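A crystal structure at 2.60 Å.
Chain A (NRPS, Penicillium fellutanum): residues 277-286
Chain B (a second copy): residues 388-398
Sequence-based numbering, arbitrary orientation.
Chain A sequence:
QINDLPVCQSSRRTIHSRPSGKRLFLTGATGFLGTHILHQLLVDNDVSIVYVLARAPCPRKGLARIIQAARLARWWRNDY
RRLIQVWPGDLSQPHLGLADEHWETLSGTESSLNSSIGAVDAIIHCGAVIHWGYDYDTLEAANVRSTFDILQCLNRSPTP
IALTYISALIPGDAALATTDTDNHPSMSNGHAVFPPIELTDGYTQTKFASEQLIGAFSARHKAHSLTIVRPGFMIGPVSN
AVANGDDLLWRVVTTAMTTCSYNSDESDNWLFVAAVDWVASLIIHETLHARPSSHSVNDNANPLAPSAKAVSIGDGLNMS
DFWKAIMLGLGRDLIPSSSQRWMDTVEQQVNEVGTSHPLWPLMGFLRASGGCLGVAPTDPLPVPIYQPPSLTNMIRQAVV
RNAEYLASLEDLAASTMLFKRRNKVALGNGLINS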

# COMPACT_ATOMS: atom_id res chain seq x y z
N ASP A 277 2.47 -7.55 -4.55
CA ASP A 277 3.51 -7.41 -3.49
C ASP A 277 2.86 -7.29 -2.12
O ASP A 277 3.42 -7.82 -1.17
N TRP A 278 1.74 -6.58 -2.00
CA TRP A 278 1.10 -6.43 -0.67
C TRP A 278 0.64 -7.79 -0.14
O TRP A 278 0.85 -8.03 1.04
N VAL A 279 0.08 -8.66 -0.99
CA VAL A 279 -0.43 -9.92 -0.48
C VAL A 279 0.72 -10.90 -0.31
O VAL A 279 0.77 -11.66 0.67
N ALA A 280 1.68 -10.86 -1.22
CA ALA A 280 2.96 -11.53 -1.04
C ALA A 280 3.57 -11.19 0.31
O ALA A 280 3.86 -12.08 1.11
N SER A 281 3.80 -9.89 0.55
CA SER A 281 4.37 -9.42 1.82
C SER A 281 3.56 -9.95 2.99
O SER A 281 4.12 -10.41 4.00
N LEU A 282 2.23 -9.90 2.87
CA LEU A 282 1.37 -10.37 3.95
C LEU A 282 1.45 -11.88 4.14
O LEU A 282 1.12 -12.36 5.21
N ILE A 283 1.85 -12.64 3.12
CA ILE A 283 1.95 -14.09 3.28
C ILE A 283 3.22 -14.44 4.03
O ILE A 283 3.21 -15.29 4.93
N ILE A 284 4.32 -13.81 3.64
CA ILE A 284 5.64 -14.07 4.26
C ILE A 284 5.60 -13.66 5.73
O ILE A 284 6.07 -14.43 6.55
N HIS A 285 5.01 -12.53 6.07
CA HIS A 285 5.00 -12.15 7.51
C HIS A 285 4.20 -13.18 8.30
O HIS A 285 4.65 -13.57 9.38
N GLU A 286 3.07 -13.61 7.76
CA GLU A 286 2.20 -14.58 8.46
C GLU A 286 2.94 -15.91 8.66
O GLU A 286 2.78 -16.51 9.72
N PRO B 388 -7.62 -2.67 6.89
CA PRO B 388 -7.37 -3.90 6.11
C PRO B 388 -6.00 -4.52 6.46
O PRO B 388 -5.01 -3.81 6.58
N PRO B 389 -5.97 -5.83 6.60
CA PRO B 389 -4.72 -6.50 7.01
C PRO B 389 -3.54 -6.23 6.10
O PRO B 389 -2.40 -6.18 6.58
N SER B 390 -3.76 -6.06 4.79
CA SER B 390 -2.64 -5.85 3.88
C SER B 390 -1.97 -4.49 4.11
O SER B 390 -0.75 -4.36 3.91
N LEU B 391 -2.73 -3.50 4.55
CA LEU B 391 -2.17 -2.17 4.75
C LEU B 391 -1.43 -2.13 6.07
O LEU B 391 -0.30 -1.64 6.14
N THR B 392 -2.07 -2.68 7.11
CA THR B 392 -1.40 -2.94 8.38
C THR B 392 -0.06 -3.60 8.14
O THR B 392 0.96 -3.16 8.69
N ASN B 393 -0.02 -4.64 7.30
CA ASN B 393 1.26 -5.33 7.12
C ASN B 393 2.28 -4.46 6.40
O ASN B 393 3.48 -4.53 6.69
N MET B 394 1.83 -3.66 5.43
CA MET B 394 2.81 -2.94 4.62
C MET B 394 3.42 -1.75 5.37
O MET B 394 4.57 -1.39 5.11
N ILE B 395 2.67 -1.14 6.30
CA ILE B 395 3.30 -0.14 7.16
C ILE B 395 4.19 -0.83 8.19
O ILE B 395 5.31 -0.37 8.43
N ARG B 396 3.72 -1.93 8.80
CA ARG B 396 4.59 -2.74 9.65
C ARG B 396 5.93 -3.01 9.01
O ARG B 396 6.96 -2.83 9.66
N GLN B 397 5.96 -3.39 7.75
CA GLN B 397 7.25 -3.59 7.12
C GLN B 397 7.97 -2.27 6.91
O GLN B 397 9.20 -2.23 6.88
N ALA B 398 7.23 -1.17 6.77
CA ALA B 398 7.93 0.10 6.60
C ALA B 398 8.69 0.47 7.87
O ALA B 398 9.86 0.88 7.80

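The two stretches, from two copies of one protein, meet through helix 277-286 of chain A and helix 389-398 of chain B, whose axes approach to 9.0 Å at 75°. Together they bury 506 Å², summed over both sides. CA-to-CB vectors identify the inward residues: Ser A281 and His A285, one turn apart, point toward chain B, and Pro B389, Asn B393, Met B394, Arg B396 and Gln B397 point toward chain A. Trp A278 and Leu A282 point sideways yet still make contact.

The apolar packing lies around those two residues. Leu A282 (chi1 t, chi2 p) places CD2 4.1 Å from CB of Pro B389 and CD1 3.8 Å from CB of Asn B393. Trp A278 (chi1 m) receives Met B394, whose t, p, t rotamer brings SD to 3.7 Å from the indole CD1. Met B394 SD lies 4.8 Å from the centroid of the Trp A278 five-membered ring and 76° off the ring normal, so it meets the edge.

One flat stack joins the helices. The guanidinium of Arg B396 (chi1 t, chi2 t, chi3 p) covers a face of the His A285 ring (chi1 t, chi2 88°), with centres 3.9 Å apart and planes at 10°; His A285 CE1 and Arg B396 NE are 3.2 Å apart. Within chain B, Arg B396 NE donates to Asn B393 OD1 at 3.0 Å, and NH2 adds a weak bond to the same OD1 at 3.3 Å. Both help hold the guanidinium in place.

The polar centre is Asn B393 (chi1 t). Asn B393 ND2 approaches OG of Ser A281 (chi1 t) to 2.9 Å and O of Ser A281 to 3.2 Å; the geometry leaves hydrogen bonding there open. By contrast, the 3.3 Å approach of Asn B393 ND2 to N of Leu A282 pairs two donors and is not a hydrogen bond. Gln B397 (chi1 m, chi2 m) also points toward chain A, its CG 3.6 Å from Ser A281 OG.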

# COMPACT_ATOMS: atom_id res chain seq x y z
CB ASP A 277 4.56 -6.35 -3.82
CG ASP A 277 4.02 -4.94 -3.99
OD1 ASP A 277 2.80 -4.77 -3.93
OD2 ASP A 277 4.83 -4.04 -4.18
CB TRP A 278 -0.05 -5.42 -0.71
CG TRP A 278 0.33 -4.08 -1.24
CD1 TRP A 278 1.50 -3.41 -1.05
CD2 TRP A 278 -0.48 -3.21 -2.06
NE1 TRP A 278 1.49 -2.21 -1.70
CE2 TRP A 278 0.28 -2.06 -2.32
CE3 TRP A 278 -1.77 -3.30 -2.59
CZ2 TRP A 278 -0.21 -1.01 -3.11
CZ3 TRP A 278 -2.25 -2.25 -3.36
CH2 TRP A 278 -1.48 -1.13 -3.61
CB VAL A 279 -1.53 -10.43 -1.43
CG1 VAL A 279 -2.75 -9.54 -1.35
CG2 VAL A 279 -1.03 -10.40 -2.83
CB ALA A 280 3.90 -11.13 -2.18
CB SER A 281 4.40 -7.88 1.85
OG SER A 281 4.96 -7.33 3.06
CB LEU A 282 -0.08 -9.93 3.69
CG LEU A 282 -1.14 -10.38 4.71
CD1 LEU A 282 -0.71 -9.94 6.10
CD2 LEU A 282 -2.51 -9.82 4.41
CB ILE A 283 1.87 -14.81 1.92
CG1 ILE A 283 0.43 -14.78 1.36
CG2 ILE A 283 2.36 -16.23 2.06
CD1 ILE A 283 0.33 -14.97 -0.14
CB ILE A 284 6.74 -13.32 3.50
CG1 ILE A 284 6.88 -13.87 2.08
CG2 ILE A 284 8.05 -13.37 4.26
CD1 ILE A 284 7.99 -13.24 1.29
CB HIS A 285 4.40 -10.76 7.70
CG HIS A 285 4.05 -10.46 9.12
ND1 HIS A 285 4.95 -9.93 10.00
CD2 HIS A 285 2.90 -10.63 9.80
CE1 HIS A 285 4.37 -9.77 11.17
NE2 HIS A 285 3.12 -10.20 11.07
CB GLU A 286 0.89 -14.78 7.70
CG GLU A 286 -0.13 -13.71 8.01
CD GLU A 286 -0.16 -13.36 9.49
OE1 GLU A 286 0.24 -14.21 10.29
OE2 GLU A 286 -0.58 -12.24 9.83
CB PRO B 388 -7.39 -3.41 4.66
CG PRO B 388 -8.21 -2.16 4.69
CD PRO B 388 -7.89 -1.52 6.01
CB PRO B 389 -5.12 -7.97 6.97
CG PRO B 389 -6.61 -7.98 7.11
CD PRO B 389 -7.06 -6.78 6.37
CB SER B 390 -3.10 -5.99 2.43
OG SER B 390 -4.07 -5.03 2.04
CB LEU B 391 -3.27 -1.11 4.66
CG LEU B 391 -3.04 0.36 4.99
CD1 LEU B 391 -2.03 1.01 4.07
CD2 LEU B 391 -4.35 1.10 4.99
CB THR B 392 -2.28 -3.81 9.26
OG1 THR B 392 -3.60 -3.24 9.35
CG2 THR B 392 -1.69 -3.92 10.68
CB ASN B 393 1.15 -6.62 6.32
CG ASN B 393 2.47 -7.39 6.33
OD1 ASN B 393 3.12 -7.47 7.38
ND2 ASN B 393 2.99 -7.66 5.14
CB MET B 394 2.20 -2.47 3.32
CG MET B 394 3.26 -2.29 2.25
SD MET B 394 3.94 -3.90 1.72
CE MET B 394 5.46 -3.43 0.89
CB ILE B 395 2.28 0.79 7.83
CG1 ILE B 395 1.36 0.01 8.73
CG2 ILE B 395 1.34 1.47 6.84
CD1 ILE B 395 0.33 0.86 9.33
CB ARG B 396 3.87 -4.03 10.06
CG ARG B 396 4.79 -5.12 10.53
CD ARG B 396 4.13 -6.29 11.18
NE ARG B 396 3.08 -6.91 10.37
CZ ARG B 396 1.79 -6.97 10.73
NH1 ARG B 396 1.38 -6.55 11.93
NH2 ARG B 396 0.91 -7.47 9.87
CB GLN B 397 7.10 -4.34 5.78
CG GLN B 397 6.47 -5.67 5.88
CD GLN B 397 7.25 -6.62 6.76
OE1 GLN B 397 6.79 -6.96 7.85
NE2 GLN B 397 8.42 -7.08 6.29
CB ALA B 398 6.94 1.19 6.19